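PDB 7A0M: TSC1 N-terminal domain from Chaetomium thermophilum, which probably binds phosphoinositides of the lysosomal membrane, as part of the TSC1 subunit, and so helps bring the TSC complex there to regulate mTORC1 signalling. Local coordinates for residues Ala59-Ala64 / Glu70-Phe75; Gln94-Leu99 / Met118-Glu123; Asp51-Glu56 / Arg80-Gly85. All coordinates share one frame; numbering follows the deposited sequence.

Contact 1 (Ala59-Ala64 / Glu70-Phe75); sequences AIWDKA and EKYAAF
W61, Y72 and F75 build a buried aromatic cluster between helix 45-65 and helix 69-81, two consecutive helices near the N-terminal end of the domain. The segments run almost antiparallel, at 170°, with their axes 11.7 Å apart at closest approach, a wide spacing that the large rings span. W61 does most of the bridging. Its CG stands anti to the backbone N (chi1 175°), which carries the six-membered part of the indole across to the other helix. There W61 CE3 lies over one face of the F75 ring, displaced toward its rim, 3.5 Å from F75 CD2; the two ring systems are inclined to each other, so this is neither a stack nor an edge-to-face pair. Toward Y72 the indole presents its far corner: W61 CH2 comes within 3.5 Å of Y72 CE1. Those planes differ by only 22° but are slid apart, with centroids 5.0 Å distant, so the rings hardly overlap. With its short connection the pair forms an antiparallel helical hairpin, the kind of unit from which all-helical, solenoid-like domains are assembled. With an alanine here in place of the tryptophan, the F75 face and the CD1-CE1 side of Y72 would probably lose the surface they rest against, opening a gap between the helices. I60 adds a looser apolar touch, CG2 to F75 CE1 at 4.5 Å. Toward the hairpin turn the K71 chain is bent near its end: its CE passes A64 O at 4.0 Å, while NZ forms a salt bridge with E70 OE2 at 3.1 Å, on the anti side and well out of the carboxylate plane. A64 O itself is hydrogen-bonded to H68 ND1 in the turn, and I20 of helix 9-21 touches both I60 and K71.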
loop_
_atom_site.group_PDB
_atom_site.type_symbol
_atom_site.label_atom_id
_atom_site.label_comp_id
_atom_site.label_asym_id
_atom_site.label_seq_id
_atom_site.Cartn_x
_atom_site.Cartn_y
_atom_site.Cartn_z
ATOM N N ALA B 59 6.808 -32.164 -62.512
ATOM C CA ALA B 59 7.763 -32.484 -63.570
ATOM C C ALA B 59 8.754 -31.349 -63.778
ATOM O O ALA B 59 9.959 -31.586 -63.917
ATOM C CB ALA B 59 7.038 -32.794 -64.880
ATOM N N ILE B 60 8.263 -30.106 -63.826
ATOM C CA ILE B 60 9.150 -28.958 -63.999
ATOM C C ILE B 60 10.150 -28.889 -62.853
ATOM O O ILE B 60 11.352 -28.671 -63.056
ATOM C CB ILE B 60 8.326 -27.660 -64.098
ATOM C CG1 ILE B 60 7.487 -27.633 -65.375
ATOM C CG2 ILE B 60 9.222 -26.441 -64.034
ATOM C CD1 ILE B 60 6.487 -26.498 -65.421
ATOM N N TRP B 61 9.659 -29.072 -61.627
ATOM C CA TRP B 61 10.517 -29.042 -60.447
ATOM C C TRP B 61 11.609 -30.102 -60.527
ATOM O O TRP B 61 12.779 -29.827 -60.235
ATOM C CB TRP B 61 9.662 -29.228 -59.195
ATOM C CG TRP B 61 10.444 -29.338 -57.917
ATOM C CD1 TRP B 61 10.779 -30.482 -57.251
ATOM C CD2 TRP B 61 10.975 -28.255 -57.145
ATOM N NE1 TRP B 61 11.481 -30.176 -56.110
ATOM C CE2 TRP B 61 11.621 -28.816 -56.026
ATOM C CE3 TRP B 61 10.970 -26.866 -57.293
ATOM C CZ2 TRP B 61 12.257 -28.035 -55.062
ATOM C CZ3 TRP B 61 11.604 -26.093 -56.336
ATOM C CH2 TRP B 61 12.241 -26.679 -55.238
ATOM N N ASP B 62 11.243 -31.330 -60.901
ATOM C CA ASP B 62 12.231 -32.406 -60.966
ATOM C C ASP B 62 13.243 -32.169 -62.082
ATOM O O ASP B 62 14.457 -32.192 -61.849
ATOM C CB ASP B 62 11.541 -33.751 -61.165
ATOM C CG ASP B 62 12.488 -34.922 -60.973
ATOM O OD1 ASP B 62 13.026 -35.085 -59.858
ATOM O OD2 ASP B 62 12.699 -35.679 -61.944
ATOM N N LYS B 63 12.767 -31.944 -63.306
ATOM C CA LYS B 63 13.676 -31.900 -64.446
ATOM C C LYS B 63 14.384 -30.561 -64.603
ATOM O O LYS B 63 15.445 -30.512 -65.235
ATOM C CB LYS B 63 12.941 -32.245 -65.744
ATOM C CG LYS B 63 12.330 -33.639 -65.774
ATOM C CD LYS B 63 11.562 -33.877 -67.071
ATOM C CE LYS B 63 10.982 -35.284 -67.128
ATOM N NZ LYS B 63 10.077 -35.470 -68.299
ATOM N N ALA B 64 13.823 -29.477 -64.075
ATOM C CA ALA B 64 14.331 -28.146 -64.379
ATOM C C ALA B 64 14.621 -27.274 -63.167
ATOM O O ALA B 64 15.417 -26.335 -63.295
ATOM C CB ALA B 64 13.353 -27.397 -65.298
ATOM N N GLU B 70 18.435 -20.279 -58.154
ATOM C CA GLU B 70 17.935 -18.999 -58.647
ATOM C C GLU B 70 16.556 -19.146 -59.268
ATOM O O GLU B 70 15.797 -18.173 -59.314
ATOM C CB GLU B 70 18.879 -18.379 -59.678
ATOM C CG GLU B 70 18.990 -19.157 -60.975
ATOM C CD GLU B 70 19.926 -20.340 -60.887
ATOM O OE1 GLU B 70 20.392 -20.661 -59.774
ATOM O OE2 GLU B 70 20.190 -20.955 -61.941
ATOM N N LYS B 71 16.216 -20.348 -59.727
ATOM C CA LYS B 71 14.890 -20.621 -60.249
ATOM C C LYS B 71 13.925 -21.046 -59.155
ATOM O O LYS B 71 12.728 -21.182 -59.428
ATOM C CB LYS B 71 14.968 -21.692 -61.341
ATOM C CG LYS B 71 15.776 -21.253 -62.554
ATOM C CD LYS B 71 15.810 -22.326 -63.627
ATOM C CE LYS B 71 17.229 -22.786 -63.908
ATOM N NZ LYS B 71 18.157 -21.645 -64.136
ATOM N N TYR B 72 14.420 -21.270 -57.933
ATOM C CA TYR B 72 13.521 -21.527 -56.814
ATOM C C TYR B 72 12.633 -20.316 -56.584
ATOM O O TYR B 72 11.408 -20.435 -56.470
ATOM C CB TYR B 72 14.308 -21.834 -55.537
ATOM C CG TYR B 72 14.939 -23.202 -55.429
ATOM C CD1 TYR B 72 14.725 -24.181 -56.387
ATOM C CD2 TYR B 72 15.754 -23.511 -54.348
ATOM C CE1 TYR B 72 15.308 -25.429 -56.266
ATOM C CE2 TYR B 72 16.339 -24.747 -54.221
ATOM C CZ TYR B 72 16.116 -25.702 -55.179
ATOM O OH TYR B 72 16.707 -26.934 -55.039
ATOM N N ALA B 73 13.249 -19.132 -56.521
ATOM C CA ALA B 73 12.493 -17.903 -56.313
ATOM C C ALA B 73 11.515 -17.672 -57.455
ATOM O O ALA B 73 10.381 -17.232 -57.235
ATOM C CB ALA B 73 13.447 -16.718 -56.168
ATOM N N ALA B 74 11.946 -17.952 -58.687
ATOM C CA ALA B 74 11.039 -17.869 -59.825
ATOM C C ALA B 74 9.938 -18.918 -59.726
ATOM O O ALA B 74 8.768 -18.626 -60.001
ATOM C CB ALA B 74 11.818 -18.027 -61.129
ATOM N N PHE B 75 10.294 -20.144 -59.331
ATOM C CA PHE B 75 9.306 -21.212 -59.211
ATOM C C PHE B 75 8.268 -20.897 -58.140
ATOM O O PHE B 75 7.085 -21.219 -58.301
ATOM C CB PHE B 75 10.000 -22.540 -58.908
ATOM C CG PHE B 75 9.068 -23.714 -58.849
ATOM C CD1 PHE B 75 8.613 -24.312 -60.013
ATOM C CD2 PHE B 75 8.655 -24.229 -57.631
ATOM C CE1 PHE B 75 7.755 -25.396 -59.962
ATOM C CE2 PHE B 75 7.801 -25.312 -57.573
ATOM C CZ PHE B 75 7.349 -25.896 -58.740
#

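Contact 2 (Gln94-Leu99 / Met118-Glu123); sequences QWWDKL and MDFTLE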
loop_
_atom_site.group_PDB
_atom_site.type_symbol
_atom_site.label_atom_id
_atom_site.label_comp_id
_atom_site.label_asym_id
_atom_site.label_seq_id
_atom_site.Cartn_x
_atom_site.Cartn_y
_atom_site.Cartn_z
ATOM N N GLN B 94 1.401 -29.724 -49.628
ATOM C CA GLN B 94 2.450 -30.574 -50.183
ATOM C C GLN B 94 3.542 -29.750 -50.851
ATOM O O GLN B 94 4.728 -30.084 -50.756
ATOM C CB GLN B 94 1.836 -31.553 -51.179
ATOM C CG GLN B 94 1.011 -32.648 -50.537
ATOM C CD GLN B 94 0.193 -33.425 -51.550
ATOM O OE1 GLN B 94 0.488 -33.418 -52.745
ATOM N NE2 GLN B 94 -0.861 -34.080 -51.075
ATOM N N TRP B 95 3.164 -28.663 -51.523
ATOM C CA TRP B 95 4.164 -27.816 -52.161
ATOM C C TRP B 95 4.881 -26.953 -51.130
ATOM O O TRP B 95 6.106 -26.804 -51.185
ATOM C CB TRP B 95 3.509 -26.956 -53.238
ATOM C CG TRP B 95 3.328 -27.684 -54.533
ATOM C CD1 TRP B 95 2.150 -28.115 -55.072
ATOM C CD2 TRP B 95 4.358 -28.103 -55.435
ATOM N NE1 TRP B 95 2.382 -28.756 -56.265
ATOM C CE2 TRP B 95 3.730 -28.764 -56.509
ATOM C CE3 TRP B 95 5.751 -27.975 -55.444
ATOM C CZ2 TRP B 95 4.445 -29.296 -57.579
ATOM C CZ3 TRP B 95 6.458 -28.504 -56.508
ATOM C CH2 TRP B 95 5.805 -29.156 -57.561
ATOM N N TRP B 96 4.127 -26.371 -50.194
ATOM C CA TRP B 96 4.736 -25.625 -49.098
ATOM C C TRP B 96 5.676 -26.515 -48.292
ATOM O O TRP B 96 6.791 -26.107 -47.947
ATOM C CB TRP B 96 3.636 -25.016 -48.226
ATOM C CG TRP B 96 4.116 -24.095 -47.142
ATOM C CD1 TRP B 96 4.122 -22.730 -47.173
ATOM C CD2 TRP B 96 4.574 -24.467 -45.836
ATOM N NE1 TRP B 96 4.604 -22.230 -45.987
ATOM C CE2 TRP B 96 4.882 -23.276 -45.146
ATOM C CE3 TRP B 96 4.771 -25.691 -45.189
ATOM C CZ2 TRP B 96 5.377 -23.275 -43.843
ATOM C CZ3 TRP B 96 5.262 -25.687 -43.896
ATOM C CH2 TRP B 96 5.559 -24.487 -43.237
ATOM N N ASP B 97 5.236 -27.738 -47.983
ATOM C CA ASP B 97 6.095 -28.691 -47.286
ATOM C C ASP B 97 7.323 -29.036 -48.118
ATOM O O ASP B 97 8.426 -29.197 -47.582
ATOM C CB ASP B 97 5.297 -29.959 -46.970
ATOM C CG ASP B 97 5.979 -30.857 -45.956
ATOM O OD1 ASP B 97 7.106 -30.538 -45.528
ATOM O OD2 ASP B 97 5.389 -31.898 -45.595
ATOM N N LYS B 98 7.150 -29.145 -49.435
ATOM C CA LYS B 98 8.250 -29.520 -50.315
ATOM C C LYS B 98 9.278 -28.402 -50.461
ATOM O O LYS B 98 10.473 -28.679 -50.613
ATOM C CB LYS B 98 7.677 -29.940 -51.666
ATOM C CG LYS B 98 8.652 -30.494 -52.673
ATOM C CD LYS B 98 7.882 -30.862 -53.929
ATOM C CE LYS B 98 8.755 -31.559 -54.945
ATOM N NZ LYS B 98 9.341 -32.825 -54.425
ATOM N N LEU B 99 8.842 -27.143 -50.416
ATOM C CA LEU B 99 9.732 -26.007 -50.623
ATOM C C LEU B 99 10.316 -25.436 -49.336
ATOM O O LEU B 99 11.183 -24.558 -49.413
ATOM C CB LEU B 99 8.997 -24.884 -51.364
ATOM C CG LEU B 99 8.383 -25.213 -52.726
ATOM C CD1 LEU B 99 7.925 -23.944 -53.425
ATOM C CD2 LEU B 99 9.352 -25.989 -53.589
HETATM N N MSE B 118 7.571 -16.240 -47.696
HETATM C CA MSE B 118 6.784 -15.691 -46.603
HETATM C C MSE B 118 5.456 -15.154 -47.123
HETATM O O MSE B 118 4.405 -15.389 -46.526
HETATM C CB MSE B 118 7.553 -14.585 -45.881
HETATM C CG MSE B 118 6.857 -14.089 -44.628
HETATM SE SE MSE B 118 6.619 -15.525 -43.333
HETATM C CE MSE B 118 4.995 -14.888 -42.466
ATOM N N ASP B 119 5.512 -14.429 -48.241
ATOM C CA ASP B 119 4.286 -13.939 -48.862
ATOM C C ASP B 119 3.427 -15.093 -49.365
ATOM O O ASP B 119 2.195 -15.035 -49.285
ATOM C CB ASP B 119 4.619 -12.973 -49.998
ATOM C CG ASP B 119 5.214 -11.672 -49.496
ATOM O OD1 ASP B 119 4.775 -11.190 -48.431
ATOM O OD2 ASP B 119 6.118 -11.129 -50.166
ATOM N N PHE B 120 4.059 -16.147 -49.889
ATOM C CA PHE B 120 3.316 -17.358 -50.227
ATOM C C PHE B 120 2.626 -17.932 -48.998
ATOM O O PHE B 120 1.466 -18.354 -49.068
ATOM C CB PHE B 120 4.252 -18.392 -50.853
ATOM C CG PHE B 120 3.566 -19.672 -51.251
ATOM C CD1 PHE B 120 2.386 -19.648 -51.976
ATOM C CD2 PHE B 120 4.112 -20.898 -50.909
ATOM C CE1 PHE B 120 1.758 -20.824 -52.345
ATOM C CE2 PHE B 120 3.489 -22.076 -51.276
ATOM C CZ PHE B 120 2.312 -22.040 -51.994
ATOM N N THR B 121 3.325 -17.952 -47.861
ATOM C CA THR B 121 2.717 -18.421 -46.621
ATOM C C THR B 121 1.552 -17.528 -46.208
ATOM O O THR B 121 0.499 -18.022 -45.789
ATOM C CB THR B 121 3.771 -18.476 -45.515
ATOM O OG1 THR B 121 4.811 -19.387 -45.888
ATOM C CG2 THR B 121 3.150 -18.927 -44.206
ATOM N N LEU B 122 1.723 -16.209 -46.324
ATOM C CA LEU B 122 0.662 -15.283 -45.938
ATOM C C LEU B 122 -0.551 -15.419 -46.851
ATOM O O LEU B 122 -1.693 -15.297 -46.395
ATOM C CB LEU B 122 1.189 -13.848 -45.945
ATOM C CG LEU B 122 2.249 -13.527 -44.888
ATOM C CD1 LEU B 122 2.863 -12.158 -45.133
ATOM C CD2 LEU B 122 1.651 -13.610 -43.492
ATOM N N GLU B 123 -0.324 -15.660 -48.145
ATOM C CA GLU B 123 -1.440 -15.827 -49.072
ATOM C C GLU B 123 -2.232 -17.090 -48.763
ATOM O O GLU B 123 -3.459 -17.114 -48.914
ATOM C CB GLU B 123 -0.921 -15.863 -50.510
ATOM C CG GLU B 123 -0.364 -14.544 -51.009
ATOM C CD GLU B 123 0.487 -14.709 -52.253
ATOM O OE1 GLU B 123 0.767 -15.866 -52.633
ATOM O OE2 GLU B 123 0.889 -13.685 -52.841
#
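The indole of W96 meets helix 113-125 with its pyrrole edge: T121 OG1 lies at that edge, only 1° out of the ring plane, and F120 CD2 sits near the same plane beside CD1. The F117 ring, one turn before T121, stacks with W96, and W144 meets the indole at a steeper tilt. F120 turns its own ring obliquely to the tryptophan, its CD2 being 4.2 Å from W96 CD1, a light apolar touch rather than an aromatic stack. The polar bond is much closer. W96 NE1 donates to T121 OG1 over 2.9 Å with an N-H...O angle of 163°, nearly straight. The backbones need not be close for this, since the CA atoms of W96 and T121 are 7.9 Å apart and the extended tryptophan covers the interval. At the receiving end, T121 holds OG1 beside its own backbone N (chi1 -61°), where the hydroxyl also reaches F117 O of the preceding helical turn. Its methyl CG2 remains 4.0 Å from W96 NE1, so the indole nitrogen faces the oxygen branch. T121 also touches F180 of helix 168-183, so a further helix borders the bond. Because a carbonyl oxygen can only accept, the T121 hydroxyl gives its proton to F117 O and takes the one from NE1. Both polar groups, buried among aromatic rings, are thus satisfied in a short relay that fixes the rotation of the hydroxyl and ties the in-plane orientation of the indole to the neighbouring helix.

Contact 3 (Asp51-Glu56 / Arg80-Gly85); sequences DRLNDE and RQLRPG
L53 is the residue of 51-56 that meets 80-85 in earnest, contributing 79 Å² of the 145 Å² buried between the segments. D51 starts this portion of helix 45-65, and its O accepts from D55 N at 3.1 Å; R52 O likewise accepts from E56 N. Between these turns L53 points toward the partner segment. Its CG is anti to the backbone N (chi1 173°), which extends the branch away from the helix and sets CD1 against L82 and CD2 between L82 and G85. L53 CD1 touches L82 CD1 at 3.8 Å, methyl against methyl, while L53 CD2 faces the backbone of G85, 3.6 Å from G85 O and 3.9 Å from G85 C. A second leucine approach, L82 CD2 to L53 CD2 at 4.1 Å, closes the set. Farther along, E56 lies against F13 and N17 of helix 9-21. No hydrogen bond crosses the contact. The receiving surface is formed near the C-terminal end of helix 69-81, where a weak bond runs from G85 N to L82 O, and it brings L82 and the G85 carbonyl to the same leucine. The contact therefore joins the N-terminal half of helix 45-65 to the residues at the C-terminal end of helix 69-81. Around it, L82 continues onto L12 and L16 of helix 9-21 and onto I35 of helix 29-41, whereas L53 also packs on Y38 of helix 29-41 and on L86 in the loop leading to helix 89-105.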
loop_
_atom_site.group_PDB
_atom_site.type_symbol
_atom_site.label_atom_id
_atom_site.label_comp_id
_atom_site.label_asym_id
_atom_site.label_seq_id
_atom_site.Cartn_x
_atom_site.Cartn_y
_atom_site.Cartn_z
ATOM N N ASP B 51 -5.382 -31.687 -60.835
ATOM C CA ASP B 51 -4.508 -32.855 -60.784
ATOM C C ASP B 51 -3.459 -32.804 -61.890
ATOM O O ASP B 51 -2.277 -33.070 -61.645
ATOM C CB ASP B 51 -5.337 -34.138 -60.891
ATOM C CG ASP B 51 -6.277 -34.332 -59.713
ATOM O OD1 ASP B 51 -6.584 -33.333 -59.023
ATOM O OD2 ASP B 51 -6.713 -35.485 -59.493
ATOM N N ARG B 52 -3.871 -32.452 -63.111
ATOM C CA ARG B 52 -2.921 -32.365 -64.216
ATOM C C ARG B 52 -1.947 -31.207 -64.035
ATOM O O ARG B 52 -0.784 -31.310 -64.442
ATOM C CB ARG B 52 -3.674 -32.230 -65.541
ATOM C CG ARG B 52 -4.557 -33.424 -65.869
ATOM C CD ARG B 52 -5.299 -33.239 -67.182
ATOM N NE ARG B 52 -6.128 -34.398 -67.500
ATOM C CZ ARG B 52 -6.925 -34.480 -68.561
ATOM N NH1 ARG B 52 -7.006 -33.463 -69.409
ATOM N NH2 ARG B 52 -7.643 -35.573 -68.771
ATOM N N LEU B 53 -2.396 -30.105 -63.431
ATOM C CA LEU B 53 -1.489 -28.996 -63.147
ATOM C C LEU B 53 -0.411 -29.408 -62.154
ATOM O O LEU B 53 0.762 -29.055 -62.320
ATOM C CB LEU B 53 -2.272 -27.799 -62.608
ATOM C CG LEU B 53 -1.456 -26.606 -62.107
ATOM C CD1 LEU B 53 -0.593 -26.049 -63.224
ATOM C CD2 LEU B 53 -2.370 -25.528 -61.548
ATOM N N ASN B 54 -0.797 -30.149 -61.110
ATOM C CA ASN B 54 0.167 -30.623 -60.123
ATOM C C ASN B 54 1.206 -31.544 -60.758
ATOM O O ASN B 54 2.410 -31.401 -60.510
ATOM C CB ASN B 54 -0.562 -31.338 -58.976
ATOM C CG ASN B 54 -1.153 -30.369 -57.941
ATOM O OD1 ASN B 54 -2.369 -30.181 -57.864
ATOM N ND2 ASN B 54 -0.286 -29.748 -57.149
ATOM N N ASP B 55 0.756 -32.508 -61.568
ATOM C CA ASP B 55 1.687 -33.433 -62.209
ATOM C C ASP B 55 2.696 -32.691 -63.075
ATOM O O ASP B 55 3.879 -33.049 -63.111
ATOM C CB ASP B 55 0.925 -34.467 -63.041
ATOM C CG ASP B 55 0.041 -35.359 -62.194
ATOM O OD1 ASP B 55 -0.032 -35.129 -60.970
ATOM O OD2 ASP B 55 -0.580 -36.289 -62.751
ATOM N N GLU B 56 2.245 -31.654 -63.782
ATOM C CA GLU B 56 3.158 -30.871 -64.605
ATOM C C GLU B 56 4.110 -30.042 -63.750
ATOM O O GLU B 56 5.310 -29.969 -64.041
ATOM C CB GLU B 56 2.370 -29.974 -65.556
ATOM C CG GLU B 56 3.254 -29.189 -66.503
ATOM C CD GLU B 56 3.984 -30.093 -67.479
ATOM O OE1 GLU B 56 3.514 -31.231 -67.706
ATOM O OE2 GLU B 56 5.035 -29.676 -68.007
ATOM N N ARG B 80 2.802 -19.374 -56.484
ATOM C CA ARG B 80 1.874 -18.470 -55.813
ATOM C C ARG B 80 0.697 -18.119 -56.715
ATOM O O ARG B 80 -0.457 -18.125 -56.270
ATOM C CB ARG B 80 2.608 -17.207 -55.359
ATOM C CG ARG B 80 3.636 -17.460 -54.271
ATOM C CD ARG B 80 4.477 -16.234 -53.954
ATOM N NE ARG B 80 3.666 -15.052 -53.683
ATOM C CZ ARG B 80 4.151 -13.816 -53.623
ATOM N NH1 ARG B 80 5.446 -13.599 -53.812
ATOM N NH2 ARG B 80 3.343 -12.795 -53.373
ATOM N N GLN B 81 0.968 -17.807 -57.984
ATOM C CA GLN B 81 -0.102 -17.405 -58.890
ATOM C C GLN B 81 -1.008 -18.574 -59.257
ATOM O O GLN B 81 -2.213 -18.382 -59.454
ATOM C CB GLN B 81 0.488 -16.786 -60.153
ATOM C CG GLN B 81 1.382 -15.589 -59.909
ATOM C CD GLN B 81 1.905 -15.014 -61.202
ATOM O OE1 GLN B 81 1.274 -15.160 -62.247
ATOM N NE2 GLN B 81 3.058 -14.356 -61.145
ATOM N N LEU B 82 -0.457 -19.781 -59.358
ATOM C CA LEU B 82 -1.231 -20.960 -59.725
ATOM C C LEU B 82 -1.851 -21.659 -58.525
ATOM O O LEU B 82 -2.508 -22.691 -58.699
ATOM C CB LEU B 82 -0.354 -21.951 -60.497
ATOM C CG LEU B 82 -0.094 -21.634 -61.971
ATOM C CD1 LEU B 82 0.932 -22.594 -62.551
ATOM C CD2 LEU B 82 -1.391 -21.691 -62.762
ATOM N N ARG B 83 -1.650 -21.128 -57.321
ATOM C CA ARG B 83 -2.221 -21.731 -56.119
ATOM C C ARG B 83 -3.734 -21.921 -56.165
ATOM O O ARG B 83 -4.199 -22.997 -55.751
ATOM C CB ARG B 83 -1.830 -20.889 -54.897
ATOM C CG ARG B 83 -2.341 -21.431 -53.579
ATOM C CD ARG B 83 -1.929 -20.521 -52.441
ATOM N NE ARG B 83 -2.481 -19.182 -52.626
ATOM C CZ ARG B 83 -3.723 -18.828 -52.312
ATOM N NH1 ARG B 83 -4.563 -19.716 -51.796
ATOM N NH2 ARG B 83 -4.130 -17.584 -52.522
ATOM N N PRO B 84 -4.550 -20.960 -56.620
ATOM C CA PRO B 84 -6.001 -21.212 -56.644
ATOM C C PRO B 84 -6.396 -22.378 -57.528
ATOM O O PRO B 84 -7.409 -23.037 -57.259
ATOM C CB PRO B 84 -6.579 -19.890 -57.170
ATOM C CG PRO B 84 -5.558 -18.871 -56.829
ATOM C CD PRO B 84 -4.242 -19.567 -56.995
ATOM N N GLY B 85 -5.625 -22.659 -58.574
ATOM C CA GLY B 85 -5.934 -23.744 -59.476
ATOM C C GLY B 85 -5.373 -25.098 -59.109
ATOM O O GLY B 85 -5.531 -26.044 -59.884
#

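Contacts 1 and 3 are two levels of one helix pair, 45-65 with 69-81: their centres lie 14 Å apart, contact 1 near the connecting turn and contact 3 at the opposite end of helix 69-81. Contact 2 extends the array to helices 89-105 and 113-125, its centre 15 Å from contact 1 and 13 Å from contact 3. Direct touches join them. W61 CH2 packs on L99 CD2 at 3.4 Å and F75 CZ on W95 CZ3 at 3.5 Å, carrying the apolar core of contact 1 into the next helix. Between contacts 2 and 3 the link is ionic, R80 NH2 to E123 OE2 at 2.7 Å, with F120 against R80.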